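Side-chain contacts in cycloalternan-forming enzyme (Listeria monocytogenes serovar 1/2a, PDB 5F7U), which is a multidomain glycoside hydrolase family 31 protein, in which a TIM barrel is joined to beta-rich domains and a family 6 carbohydrate-binding module: residues L149-E154 and L159-S164; D132-N137 and V187-E192; N240-P245 and L333-I338; L194-Q199 and M205-A210; V288-S293 and N344-N349. The protein carries 1 engineered substitution. All blocks are in the same frame, centred on the assembly; numbering follows the deposited sequence.

All five contacts lie in or beside the galactose mutarotase-like beta-sandwich region. Contacts 1, 2, 3 and 5 are buried, contact 4 only partly so. Contacts 1 and 4 are hairpins with full antiparallel backbone pairing, and their apolar faces meet, L151 and M161 packing on I198 and M205. Contact 4 differs in having a partly exposed polar face. Contacts 2 and 3 join opposing strands through side chains alone, aliphatic in contact 2 and with an amide–phenol bond in contact 3. Strand 134-140 of contact 2 and strand 333-338 of contact 3 flank the hairpin of contact 1. Contact 5 lies nearest the chain centre, where a helix packs on a strand and I338 of contact 3 touches both; its helix also carries a magnesium ion.

Contact 1: L149-E154 and L159-S164; sequences LYLSFE and LRMELS
Y150 and S152 form the hydrogen-bonded pairs of an antiparallel hairpin with E162 and R160. Y150 N donates to E162 O over 2.7 Å, almost straight at 174°, and R160 N reaches S152 O at 2.8 Å; the reciprocal bonds complete both pairs.

Apolar packing fills the face of L149, L151, F153, L159 and M161. M161, bent at chi2 and chi3, lies alongside L151, with its CG 3.7 Å from L151 CD2 and 3.9 Å from L149 CD1. L159 CD1 sits over one face of the F153 ring, 4.0 Å from CE1.

Polar groups gather around S152, whose OG is held by two waters, each 2.7 Å away. One also lies within hydrogen-bonding distance of E162 OE1, where it probably donates; the second accepts from R160 NH1. Beyond the hairpin, R160 forms a salt bridge with D334, and E162 OE2 bonds to H172.

The hairpin is thus two-sided: hydrophobic toward the sandwich interior, where M205 meets it, and polar on the face of S152, R160 and E162, where water and neighbouring side chains serve the buried groups.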
# COMPACT_ATOMS: atom_id res chain seq x y z
N LEU A 149 -18.47 4.86 29.56
CA LEU A 149 -18.03 5.02 28.18
C LEU A 149 -17.88 6.51 27.89
O LEU A 149 -18.83 7.27 28.04
CB LEU A 149 -19.04 4.41 27.22
CG LEU A 149 -18.70 4.54 25.72
CD1 LEU A 149 -17.39 3.84 25.35
CD2 LEU A 149 -19.84 3.96 24.91
N TYR A 150 -16.69 6.90 27.45
CA TYR A 150 -16.40 8.30 27.17
C TYR A 150 -16.39 8.56 25.68
O TYR A 150 -15.76 7.82 24.93
CB TYR A 150 -15.02 8.66 27.69
CG TYR A 150 -14.91 8.53 29.17
CD1 TYR A 150 -15.29 9.58 30.01
CD2 TYR A 150 -14.40 7.37 29.74
CE1 TYR A 150 -15.18 9.46 31.38
CE2 TYR A 150 -14.28 7.25 31.12
CZ TYR A 150 -14.68 8.28 31.92
OH TYR A 150 -14.55 8.18 33.28
N LEU A 151 -17.07 9.63 25.28
CA LEU A 151 -17.12 10.03 23.88
C LEU A 151 -16.42 11.37 23.75
O LEU A 151 -16.66 12.27 24.54
CB LEU A 151 -18.57 10.18 23.40
CG LEU A 151 -19.59 9.08 23.70
CD1 LEU A 151 -20.95 9.45 23.15
CD2 LEU A 151 -19.15 7.74 23.14
N SER A 152 -15.57 11.48 22.73
CA SER A 152 -14.93 12.74 22.40
C SER A 152 -14.76 12.83 20.89
O SER A 152 -14.86 11.82 20.18
CB SER A 152 -13.58 12.89 23.12
OG SER A 152 -12.69 11.84 22.77
N PHE A 153 -14.49 14.04 20.41
CA PHE A 153 -14.30 14.26 18.99
C PHE A 153 -12.86 14.60 18.68
O PHE A 153 -12.40 15.67 19.01
CB PHE A 153 -15.28 15.35 18.49
CG PHE A 153 -16.71 14.89 18.50
CD1 PHE A 153 -17.20 14.10 17.47
CD2 PHE A 153 -17.55 15.19 19.59
CE1 PHE A 153 -18.53 13.64 17.48
CE2 PHE A 153 -18.86 14.73 19.61
CZ PHE A 153 -19.35 13.95 18.56
N GLU A 154 -12.15 13.68 18.05
CA GLU A 154 -10.81 13.97 17.53
C GLU A 154 -10.91 15.10 16.49
O GLU A 154 -10.05 15.97 16.42
CB GLU A 154 -10.18 12.69 16.97
CG GLU A 154 -8.71 12.83 16.54
CD GLU A 154 -8.53 13.43 15.16
OE1 GLU A 154 -9.46 13.35 14.33
OE2 GLU A 154 -7.45 14.01 14.89
N LEU A 159 -15.07 10.35 15.66
CA LEU A 159 -15.54 10.08 17.02
C LEU A 159 -14.62 9.10 17.72
O LEU A 159 -14.25 8.09 17.13
CB LEU A 159 -16.96 9.51 16.96
CG LEU A 159 -17.60 8.97 18.24
CD1 LEU A 159 -17.91 10.11 19.21
CD2 LEU A 159 -18.86 8.18 17.92
N ARG A 160 -14.26 9.39 18.96
CA ARG A 160 -13.42 8.50 19.76
C ARG A 160 -14.25 7.94 20.91
O ARG A 160 -14.89 8.69 21.64
CB ARG A 160 -12.22 9.27 20.33
CG ARG A 160 -11.18 8.38 20.99
CD ARG A 160 -10.14 9.27 21.63
NE ARG A 160 -9.01 8.52 22.13
CZ ARG A 160 -7.91 9.10 22.62
NH1 ARG A 160 -7.82 10.43 22.69
NH2 ARG A 160 -6.90 8.34 23.02
N MET A 161 -14.20 6.63 21.09
CA MET A 161 -14.85 5.95 22.21
C MET A 161 -13.82 5.37 23.15
O MET A 161 -12.92 4.68 22.71
CB MET A 161 -15.66 4.76 21.70
CG MET A 161 -17.13 5.03 21.60
SD MET A 161 -17.44 6.13 20.24
CE MET A 161 -17.25 4.93 18.90
N GLU A 162 -13.98 5.63 24.46
CA GLU A 162 -13.04 5.10 25.44
C GLU A 162 -13.86 4.47 26.54
O GLU A 162 -14.67 5.14 27.21
CB GLU A 162 -12.12 6.20 25.98
CG GLU A 162 -11.12 6.71 24.95
CD GLU A 162 -10.38 7.92 25.46
OE1 GLU A 162 -10.92 9.05 25.39
OE2 GLU A 162 -9.26 7.73 25.96
N LEU A 163 -13.70 3.15 26.69
CA LEU A 163 -14.50 2.42 27.68
C LEU A 163 -13.62 2.05 28.87
O LEU A 163 -12.55 1.43 28.69
CB LEU A 163 -15.09 1.15 27.05
CG LEU A 163 -15.83 0.24 28.05
CD1 LEU A 163 -17.19 0.83 28.47
CD2 LEU A 163 -15.97 -1.15 27.45
N SER A 164 -14.08 2.43 30.07
CA SER A 164 -13.49 2.01 31.35
C SER A 164 -14.49 1.07 32.05
O SER A 164 -15.45 1.56 32.65
CB SER A 164 -13.27 3.27 32.23
OG SER A 164 -12.76 2.92 33.52
O HOH W 1 -13.28 9.69 24.27
O HOH W 2 -10.09 12.52 22.44

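Contact 2: D132-N137 and V187-E192; sequences DSITLN and VTVTTE
I134 faces V189 with CA atoms 9.2 Å apart, and L136 faces V187 at 9.6 Å, a spacing that sets strands 134-137 and 187-190 in opposing layers, running in roughly opposite directions, instead of side by side in one sheet. What bridges them is aliphatic. I134 and V189 meet tip to tip: I134 CD1 lies 3.6 Å from V189 CG1 and 3.7 Å from V189 CG2, fitting against both methyls of the valine fork. The isoleucine reaches that far because CG1 is anti to the carbonyl carbon (chi1 -60°) and the chain then runs on extended to CD1. The second pair is looser, with L136 CD2 and V187 CG1 4.3 Å apart. Both pairs are buried. Around them, V127 packs on I134 and L136, V180 on I134 and V187, and F153 on V189. Through backbone bonds strand 134-140 is attached to strand 148-153, and strand 186-190 to strand 194-200, so the contact lies between two layers of the beta-sandwich, with strands 106-129 and 179-182 alongside.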
# COMPACT_ATOMS: atom_id res chain seq x y z
N ASP A 132 -15.85 19.08 26.71
CA ASP A 132 -14.83 18.60 25.77
C ASP A 132 -14.88 17.07 25.68
O ASP A 132 -13.99 16.43 25.09
CB ASP A 132 -13.44 19.07 26.20
CG ASP A 132 -13.04 18.59 27.62
OD1 ASP A 132 -13.86 17.96 28.33
OD2 ASP A 132 -11.88 18.86 28.02
N SER A 133 -15.91 16.51 26.30
CA SER A 133 -16.08 15.06 26.41
C SER A 133 -17.43 14.76 27.05
O SER A 133 -17.92 15.55 27.87
CB SER A 133 -14.97 14.45 27.29
OG SER A 133 -15.26 13.10 27.59
N ILE A 134 -18.01 13.61 26.69
CA ILE A 134 -19.27 13.17 27.29
C ILE A 134 -19.04 11.83 27.97
O ILE A 134 -18.40 10.95 27.39
CB ILE A 134 -20.37 13.02 26.21
CG1 ILE A 134 -20.62 14.36 25.51
CG2 ILE A 134 -21.67 12.49 26.82
CD1 ILE A 134 -21.43 14.21 24.24
N THR A 135 -19.54 11.67 29.19
CA THR A 135 -19.48 10.38 29.89
C THR A 135 -20.84 9.72 29.84
O THR A 135 -21.85 10.34 30.21
CB THR A 135 -19.12 10.59 31.38
OG1 THR A 135 -17.87 11.28 31.46
CG2 THR A 135 -19.05 9.24 32.16
N LEU A 136 -20.87 8.46 29.43
CA LEU A 136 -22.09 7.66 29.58
C LEU A 136 -21.87 6.72 30.75
O LEU A 136 -21.02 5.84 30.68
CB LEU A 136 -22.38 6.88 28.29
CG LEU A 136 -22.43 7.66 26.96
CD1 LEU A 136 -22.73 6.72 25.80
CD2 LEU A 136 -23.46 8.78 26.99
N ASN A 137 -22.61 6.93 31.83
CA ASN A 137 -22.55 6.04 32.99
C ASN A 137 -23.44 4.85 32.70
O ASN A 137 -24.60 5.02 32.31
CB ASN A 137 -22.99 6.78 34.24
CG ASN A 137 -21.97 7.82 34.67
OD1 ASN A 137 -20.83 7.49 34.97
ND2 ASN A 137 -22.39 9.07 34.71
N VAL A 187 -29.96 9.52 23.80
CA VAL A 187 -29.13 10.73 23.76
C VAL A 187 -28.57 10.84 22.34
O VAL A 187 -28.11 9.84 21.79
CB VAL A 187 -28.04 10.76 24.87
CG1 VAL A 187 -27.17 9.50 24.87
CG2 VAL A 187 -27.18 12.02 24.77
N THR A 188 -28.66 12.04 21.77
CA THR A 188 -28.13 12.31 20.44
C THR A 188 -27.05 13.36 20.55
O THR A 188 -27.27 14.41 21.15
CB THR A 188 -29.24 12.75 19.47
OG1 THR A 188 -30.25 11.73 19.44
CG2 THR A 188 -28.69 12.98 18.04
N VAL A 189 -25.90 13.06 19.95
CA VAL A 189 -24.74 13.95 19.95
C VAL A 189 -24.48 14.36 18.51
O VAL A 189 -24.29 13.51 17.64
CB VAL A 189 -23.51 13.28 20.57
CG1 VAL A 189 -22.35 14.26 20.71
CG2 VAL A 189 -23.87 12.72 21.95
N THR A 190 -24.48 15.67 18.28
CA THR A 190 -24.47 16.22 16.94
C THR A 190 -23.30 17.17 16.73
O THR A 190 -23.02 18.03 17.57
CB THR A 190 -25.82 16.92 16.69
OG1 THR A 190 -26.85 15.93 16.82
CG2 THR A 190 -25.88 17.58 15.32
N THR A 191 -22.63 17.03 15.58
CA THR A 191 -21.70 18.06 15.09
C THR A 191 -22.14 18.44 13.68
O THR A 191 -23.11 17.88 13.14
CB THR A 191 -20.23 17.57 15.05
OG1 THR A 191 -20.11 16.56 14.03
CG2 THR A 191 -19.76 17.02 16.40
N GLU A 192 -21.43 19.37 13.05
CA GLU A 192 -21.73 19.68 11.65
C GLU A 192 -21.51 18.50 10.71
O GLU A 192 -22.06 18.49 9.61
CB GLU A 192 -20.98 20.91 11.17
CG GLU A 192 -19.48 20.89 11.36
CD GLU A 192 -18.85 22.25 11.07
OE1 GLU A 192 -17.98 22.32 10.19
OE2 GLU A 192 -19.24 23.26 11.71

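Contact 3: N240-P245 and L333-I338; sequences NNFMTP and LDYYVI
N240 donates through ND2 to the phenol oxygen of Y335, the ND2 to OH distance being 2.9 Å. The bond is well bent, 133° at the hydrogen, although the OH lies in the plane of the amide; the amide and the tyrosine ring stand steeply to each other, and the two side chains cross at about a right angle. Y335 reaches across from its strand with CG between backbone N and carbonyl carbon, at chi1 69°. On the asparagine, CG is anti to the backbone N (chi1 -153°), which carries the amide toward the tyrosine. Its OD1 turns back on its own strand to accept from N241 N at 2.8 Å, and also bonds to S224 OG. F242 and Y335 approach each other from their two strands in opposite directions: F242 CZ lies 4.1 Å from Y335 CE2, and that carbon is at the edge of the F242 ring. Both rings have further aromatic partners, Y319 stacked on F242 and F321 edge-to-face with Y335.

The contact therefore joins opposing strands of the sandwich through a polar bond set among aromatic rings. With ND2 also donating to E218 OE2, both ends of the buried amide are satisfied and its rotation is fixed, and the nearby carboxylate would probably polarise its N-H groups.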
# COMPACT_ATOMS: atom_id res chain seq x y z
N ASN A 240 -16.48 -5.45 20.74
CA ASN A 240 -17.73 -4.83 20.33
C ASN A 240 -18.23 -5.49 19.04
O ASN A 240 -17.46 -6.15 18.32
CB ASN A 240 -17.61 -3.30 20.20
CG ASN A 240 -18.95 -2.59 20.43
OD1 ASN A 240 -20.00 -3.23 20.56
ND2 ASN A 240 -18.92 -1.26 20.47
N ASN A 241 -19.53 -5.35 18.79
CA ASN A 241 -20.21 -6.04 17.71
C ASN A 241 -21.11 -5.07 17.00
O ASN A 241 -21.80 -4.28 17.64
CB ASN A 241 -21.05 -7.19 18.28
CG ASN A 241 -20.19 -8.24 18.97
OD1 ASN A 241 -19.77 -9.22 18.34
ND2 ASN A 241 -19.91 -8.03 20.25
N PHE A 242 -21.11 -5.16 15.67
CA PHE A 242 -21.72 -4.16 14.80
C PHE A 242 -22.58 -4.83 13.73
O PHE A 242 -22.30 -5.96 13.34
CB PHE A 242 -20.61 -3.31 14.15
CG PHE A 242 -19.72 -2.63 15.16
CD1 PHE A 242 -20.06 -1.36 15.67
CD2 PHE A 242 -18.55 -3.24 15.62
CE1 PHE A 242 -19.25 -0.72 16.61
CE2 PHE A 242 -17.73 -2.60 16.57
CZ PHE A 242 -18.09 -1.34 17.06
N MET A 243 -23.63 -4.13 13.29
CA MET A 243 -24.52 -4.64 12.24
C MET A 243 -23.94 -4.26 10.89
O MET A 243 -23.51 -3.12 10.70
CB MET A 243 -25.90 -4.02 12.37
CG MET A 243 -26.90 -4.58 11.38
SD MET A 243 -28.54 -4.30 12.04
CE MET A 243 -28.40 -5.44 13.41
N THR A 244 -23.94 -5.21 9.95
CA THR A 244 -23.43 -4.94 8.61
C THR A 244 -24.32 -5.52 7.50
O THR A 244 -24.60 -6.73 7.50
CB THR A 244 -21.96 -5.40 8.44
OG1 THR A 244 -21.58 -5.31 7.06
CG2 THR A 244 -21.76 -6.86 8.95
N PRO A 245 -24.75 -4.67 6.55
CA PRO A 245 -25.57 -5.13 5.42
C PRO A 245 -24.75 -6.05 4.49
O PRO A 245 -23.52 -5.99 4.49
CB PRO A 245 -25.97 -3.83 4.70
CG PRO A 245 -24.87 -2.87 5.05
CD PRO A 245 -24.43 -3.23 6.44
N LEU A 333 -10.45 0.35 26.68
CA LEU A 333 -10.65 0.13 25.25
C LEU A 333 -10.78 1.50 24.59
O LEU A 333 -11.49 2.36 25.08
CB LEU A 333 -11.93 -0.70 25.02
CG LEU A 333 -12.43 -0.80 23.57
CD1 LEU A 333 -11.45 -1.58 22.69
CD2 LEU A 333 -13.81 -1.45 23.52
N ASP A 334 -10.08 1.69 23.47
CA ASP A 334 -9.98 3.00 22.83
C ASP A 334 -10.11 2.79 21.32
O ASP A 334 -9.24 2.16 20.70
CB ASP A 334 -8.61 3.59 23.20
CG ASP A 334 -8.37 4.99 22.65
OD1 ASP A 334 -9.25 5.60 22.02
OD2 ASP A 334 -7.25 5.49 22.87
N TYR A 335 -11.20 3.27 20.72
CA TYR A 335 -11.36 3.11 19.26
C TYR A 335 -12.04 4.30 18.62
O TYR A 335 -12.70 5.09 19.30
CB TYR A 335 -12.05 1.78 18.89
CG TYR A 335 -13.52 1.66 19.28
CD1 TYR A 335 -13.88 1.32 20.58
CD2 TYR A 335 -14.53 1.84 18.32
CE1 TYR A 335 -15.23 1.21 20.96
CE2 TYR A 335 -15.89 1.73 18.68
CZ TYR A 335 -16.21 1.41 20.00
OH TYR A 335 -17.52 1.29 20.42
N TYR A 336 -11.85 4.45 17.31
CA TYR A 336 -12.35 5.60 16.60
C TYR A 336 -13.26 5.15 15.47
O TYR A 336 -12.97 4.15 14.80
CB TYR A 336 -11.22 6.41 15.98
CG TYR A 336 -10.20 7.00 16.93
CD1 TYR A 336 -9.16 6.21 17.47
CD2 TYR A 336 -10.19 8.37 17.21
CE1 TYR A 336 -8.19 6.77 18.32
CE2 TYR A 336 -9.23 8.94 18.04
CZ TYR A 336 -8.24 8.14 18.59
OH TYR A 336 -7.30 8.76 19.39
N VAL A 337 -14.35 5.89 15.27
CA VAL A 337 -15.12 5.78 14.04
C VAL A 337 -14.88 7.08 13.25
O VAL A 337 -15.20 8.16 13.71
CB VAL A 337 -16.63 5.55 14.30
CG1 VAL A 337 -17.41 5.53 12.98
CG2 VAL A 337 -16.83 4.26 15.10
N ILE A 338 -14.31 6.92 12.06
CA ILE A 338 -13.72 8.01 11.30
C ILE A 338 -14.57 8.25 10.06
O ILE A 338 -14.75 7.35 9.24
CB ILE A 338 -12.27 7.65 10.88
CG1 ILE A 338 -11.45 7.25 12.13
CG2 ILE A 338 -11.63 8.83 10.15
CD1 ILE A 338 -10.03 6.82 11.82

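Contact 4: L194-Q199 and M205-A210; sequences LSIEIQ and MEVHQA
I196 packs closely against V207, the two pointing the same way with I196 CD1 3.7 Å from V207 CG1. On the same buried face I196 CG2 meets M205 CG at 3.9 Å, while L194 CD2 reaches V207 CG1 at 4.1 Å. Underneath runs the backbone pairing of a beta hairpin, strands 194-200 and 203-209, in the galactose mutarotase-like domain; S195 N to H208 O (174°) and E206 N to E197 O, both 2.8 Å, are two of its four hydrogen bonds. The other face, of S195, E197, E206 and H208, is polar and partly exposed, without the close aliphatic packing. There H208 NE2 donates to E206 OE1 at 2.8 Å, the oxygen lying in the ring plane and being met on its anti side. With CG anti to the carbonyl carbon and the chain extended beyond it, E197 sets OE2 over one face of the H208 ring, toward its rim, the planes 12° apart; E197 OE1 forms a salt bridge with K186. H208 ND1 is bonded to G212 O, so both ring nitrogens face acceptors, consistent with a charged imidazolium that offsets the closeness of E197 OE1 and E206 OE1, 4.0 Å apart.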
# COMPACT_ATOMS: atom_id res chain seq x y z
N LEU A 194 -21.46 14.86 12.01
CA LEU A 194 -21.93 13.59 12.58
C LEU A 194 -23.20 13.73 13.42
O LEU A 194 -23.43 14.77 14.05
CB LEU A 194 -20.84 12.93 13.43
CG LEU A 194 -19.58 12.37 12.75
CD1 LEU A 194 -18.51 12.04 13.78
CD2 LEU A 194 -19.90 11.16 11.86
N SER A 195 -24.00 12.67 13.41
CA SER A 195 -25.12 12.54 14.31
C SER A 195 -24.99 11.18 14.99
O SER A 195 -25.11 10.14 14.34
CB SER A 195 -26.45 12.69 13.56
OG SER A 195 -27.54 12.52 14.47
N ILE A 196 -24.70 11.21 16.29
CA ILE A 196 -24.49 9.99 17.06
C ILE A 196 -25.74 9.71 17.88
O ILE A 196 -26.05 10.47 18.80
CB ILE A 196 -23.25 10.08 17.98
CG1 ILE A 196 -22.01 10.61 17.21
CG2 ILE A 196 -22.96 8.73 18.64
CD1 ILE A 196 -21.65 9.85 15.94
N GLU A 197 -26.48 8.66 17.51
CA GLU A 197 -27.75 8.34 18.15
C GLU A 197 -27.56 7.16 19.07
O GLU A 197 -27.23 6.05 18.61
CB GLU A 197 -28.82 7.99 17.11
CG GLU A 197 -29.24 9.13 16.22
CD GLU A 197 -30.33 8.72 15.24
OE1 GLU A 197 -31.31 8.04 15.65
OE2 GLU A 197 -30.21 9.10 14.07
N ILE A 198 -27.75 7.39 20.37
CA ILE A 198 -27.49 6.35 21.38
C ILE A 198 -28.79 6.03 22.13
O ILE A 198 -29.28 6.86 22.89
CB ILE A 198 -26.38 6.78 22.37
CG1 ILE A 198 -25.07 7.07 21.62
CG2 ILE A 198 -26.15 5.73 23.45
CD1 ILE A 198 -24.20 8.05 22.35
N GLN A 199 -29.34 4.85 21.89
CA GLN A 199 -30.45 4.36 22.72
C GLN A 199 -29.90 4.01 24.09
O GLN A 199 -28.76 3.56 24.20
CB GLN A 199 -31.17 3.16 22.07
CG GLN A 199 -31.96 3.48 20.80
CD GLN A 199 -33.12 4.49 20.96
OE1 GLN A 199 -33.75 4.60 22.02
NE2 GLN A 199 -33.40 5.22 19.88
N MET A 205 -25.44 2.19 20.06
CA MET A 205 -24.99 3.36 19.30
C MET A 205 -25.18 3.18 17.80
O MET A 205 -24.84 2.12 17.26
CB MET A 205 -23.50 3.61 19.57
CG MET A 205 -22.94 4.83 18.84
SD MET A 205 -21.18 5.03 19.07
CE MET A 205 -21.08 5.48 20.80
N GLU A 206 -25.71 4.21 17.15
CA GLU A 206 -25.67 4.35 15.70
C GLU A 206 -24.88 5.59 15.34
O GLU A 206 -25.13 6.66 15.90
CB GLU A 206 -27.07 4.51 15.11
CG GLU A 206 -27.99 3.32 15.31
CD GLU A 206 -29.40 3.52 14.76
OE1 GLU A 206 -29.75 4.61 14.25
OE2 GLU A 206 -30.20 2.57 14.88
N VAL A 207 -24.00 5.46 14.36
CA VAL A 207 -23.22 6.60 13.88
C VAL A 207 -23.80 7.00 12.52
O VAL A 207 -23.82 6.21 11.60
CB VAL A 207 -21.72 6.24 13.78
CG1 VAL A 207 -20.92 7.41 13.23
CG2 VAL A 207 -21.18 5.88 15.17
N HIS A 208 -24.28 8.23 12.44
CA HIS A 208 -24.85 8.76 11.22
C HIS A 208 -24.02 9.97 10.77
O HIS A 208 -23.35 10.64 11.59
CB HIS A 208 -26.30 9.25 11.45
CG HIS A 208 -27.26 8.17 11.84
ND1 HIS A 208 -28.22 7.69 10.98
CD2 HIS A 208 -27.44 7.50 13.00
CE1 HIS A 208 -28.95 6.76 11.58
NE2 HIS A 208 -28.50 6.63 12.81
N GLN A 209 -24.06 10.25 9.48
CA GLN A 209 -23.64 11.55 8.97
C GLN A 209 -24.65 12.57 9.48
O GLN A 209 -25.76 12.21 9.89
CB GLN A 209 -23.62 11.57 7.45
CG GLN A 209 -22.44 10.84 6.84
CD GLN A 209 -22.52 10.71 5.33
OE1 GLN A 209 -23.55 10.98 4.72
NE2 GLN A 209 -21.43 10.28 4.72
N ALA A 210 -24.26 13.84 9.46
CA ALA A 210 -25.14 14.91 9.95
C ALA A 210 -26.48 15.00 9.20
O ALA A 210 -27.47 15.44 9.77
CB ALA A 210 -24.42 16.24 9.94

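Contact 5: V288-S293 and N344-N349; sequences VPFFVS and NDIVNN. With MG (magnesium ion), chain H.
D345 OD2 accepts from two donors, the backbone N of K341 and, at 2.6 Å, a water bound to a magnesium ion. Its helix, residues 343-354, packs on strand 290-293 of the mutarotase-like domain in a helix-on-sheet arrangement; the axes of segments 344-349 and 290-293 run nearly antiparallel (159°) and approach to 9.7 Å. The ion sits on the polar side of that helix with six ligands: N349 OD1 at 2.2 Å and five waters. D345 stays in the second shell, each carboxylate oxygen accepting from a different metal-bound water, while N348 ND2 and N349 ND2 each donate to one of these two waters. N349 ND2 also donates to S339 O, which helps fix the amide with its oxygen toward the metal.

Toward the strand the helix is apolar. V292 CG2 meets both I346 and V347, lying 4.2 Å from I346 CG2 and 4.3 Å from V347 CG2. F290, stacked on Y350 of the same helix, is turned by its first torsion (CG anti to the backbone N, chi1 169°) toward I346. I338 packs against both F290 and I346. The methyl I346 CG2 lies at the edge of the F290 ring, 4.4 Å from its CZ.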
# COMPACT_ATOMS: atom_id res chain seq x y z
N VAL A 288 -2.33 -3.92 10.74
CA VAL A 288 -2.78 -2.61 11.26
C VAL A 288 -4.24 -2.76 11.64
O VAL A 288 -5.02 -3.22 10.83
CB VAL A 288 -2.65 -1.51 10.16
CG1 VAL A 288 -3.20 -0.19 10.69
CG2 VAL A 288 -1.19 -1.38 9.68
N PRO A 289 -4.63 -2.38 12.87
CA PRO A 289 -6.04 -2.56 13.28
C PRO A 289 -6.92 -1.38 12.82
O PRO A 289 -7.53 -0.70 13.64
CB PRO A 289 -5.93 -2.64 14.82
CG PRO A 289 -4.78 -1.70 15.12
CD PRO A 289 -3.80 -1.87 13.98
N PHE A 290 -6.95 -1.15 11.51
CA PHE A 290 -7.68 -0.07 10.89
C PHE A 290 -8.28 -0.63 9.62
O PHE A 290 -7.57 -1.26 8.83
CB PHE A 290 -6.73 1.08 10.54
CG PHE A 290 -7.33 2.16 9.66
CD1 PHE A 290 -8.52 2.84 10.02
CD2 PHE A 290 -6.66 2.55 8.50
CE1 PHE A 290 -9.04 3.86 9.20
CE2 PHE A 290 -7.18 3.57 7.68
CZ PHE A 290 -8.36 4.22 8.03
N PHE A 291 -9.57 -0.41 9.43
CA PHE A 291 -10.20 -0.70 8.15
C PHE A 291 -11.04 0.45 7.65
O PHE A 291 -11.48 1.30 8.42
CB PHE A 291 -11.03 -2.01 8.19
CG PHE A 291 -12.32 -1.93 8.97
CD1 PHE A 291 -13.47 -1.36 8.39
CD2 PHE A 291 -12.42 -2.45 10.26
CE1 PHE A 291 -14.66 -1.29 9.09
CE2 PHE A 291 -13.62 -2.40 10.96
CZ PHE A 291 -14.73 -1.81 10.38
N VAL A 292 -11.24 0.47 6.34
CA VAL A 292 -12.13 1.45 5.70
C VAL A 292 -13.26 0.68 5.05
O VAL A 292 -13.01 -0.30 4.34
CB VAL A 292 -11.37 2.27 4.64
CG1 VAL A 292 -12.34 3.14 3.82
CG2 VAL A 292 -10.29 3.12 5.30
N SER A 293 -14.50 1.13 5.32
CA SER A 293 -15.67 0.54 4.68
C SER A 293 -16.13 1.40 3.53
O SER A 293 -16.11 2.63 3.62
CB SER A 293 -16.80 0.35 5.69
OG SER A 293 -18.03 0.15 5.01
N ASN A 344 -10.56 8.99 0.84
CA ASN A 344 -9.18 9.36 1.04
C ASN A 344 -9.00 10.31 2.21
O ASN A 344 -7.97 10.27 2.89
CB ASN A 344 -8.61 9.93 -0.25
CG ASN A 344 -8.55 8.88 -1.33
OD1 ASN A 344 -8.00 7.80 -1.11
ND2 ASN A 344 -9.17 9.16 -2.48
N ASP A 345 -10.03 11.10 2.46
CA ASP A 345 -10.06 11.97 3.63
C ASP A 345 -10.19 11.16 4.92
O ASP A 345 -9.65 11.57 5.96
CB ASP A 345 -11.20 12.98 3.53
CG ASP A 345 -11.02 14.13 4.49
OD1 ASP A 345 -9.88 14.63 4.58
OD2 ASP A 345 -12.01 14.51 5.14
N ILE A 346 -10.87 10.01 4.86
CA ILE A 346 -10.93 9.11 6.02
C ILE A 346 -9.52 8.62 6.35
O ILE A 346 -9.09 8.65 7.51
CB ILE A 346 -11.91 7.93 5.79
CG1 ILE A 346 -13.36 8.48 5.79
CG2 ILE A 346 -11.72 6.81 6.82
CD1 ILE A 346 -14.40 7.47 5.29
N VAL A 347 -8.78 8.22 5.31
CA VAL A 347 -7.37 7.86 5.48
C VAL A 347 -6.54 9.01 6.05
O VAL A 347 -5.72 8.79 6.96
CB VAL A 347 -6.75 7.27 4.18
CG1 VAL A 347 -5.30 6.84 4.41
CG2 VAL A 347 -7.58 6.06 3.77
N ASN A 348 -6.74 10.22 5.52
CA ASN A 348 -6.06 11.38 6.09
C ASN A 348 -6.34 11.53 7.60
O ASN A 348 -5.41 11.76 8.37
CB ASN A 348 -6.43 12.67 5.36
CG ASN A 348 -5.64 13.85 5.86
OD1 ASN A 348 -4.42 13.89 5.72
ND2 ASN A 348 -6.33 14.79 6.51
N ASN A 349 -7.61 11.40 7.99
CA ASN A 349 -7.97 11.52 9.41
C ASN A 349 -7.29 10.45 10.26
O ASN A 349 -6.84 10.72 11.36
CB ASN A 349 -9.50 11.53 9.60
CG ASN A 349 -10.14 12.76 8.97
OD1 ASN A 349 -9.45 13.75 8.71
ND2 ASN A 349 -11.45 12.70 8.71
MG MG H . -9.96 15.84 8.51
O HOH W 3 -9.06 15.94 6.72
O HOH W 4 -11.75 15.52 7.57
O HOH W 5 -10.28 17.93 8.46
O HOH W 6 -10.97 15.60 10.34
O HOH W 7 -8.19 16.28 9.40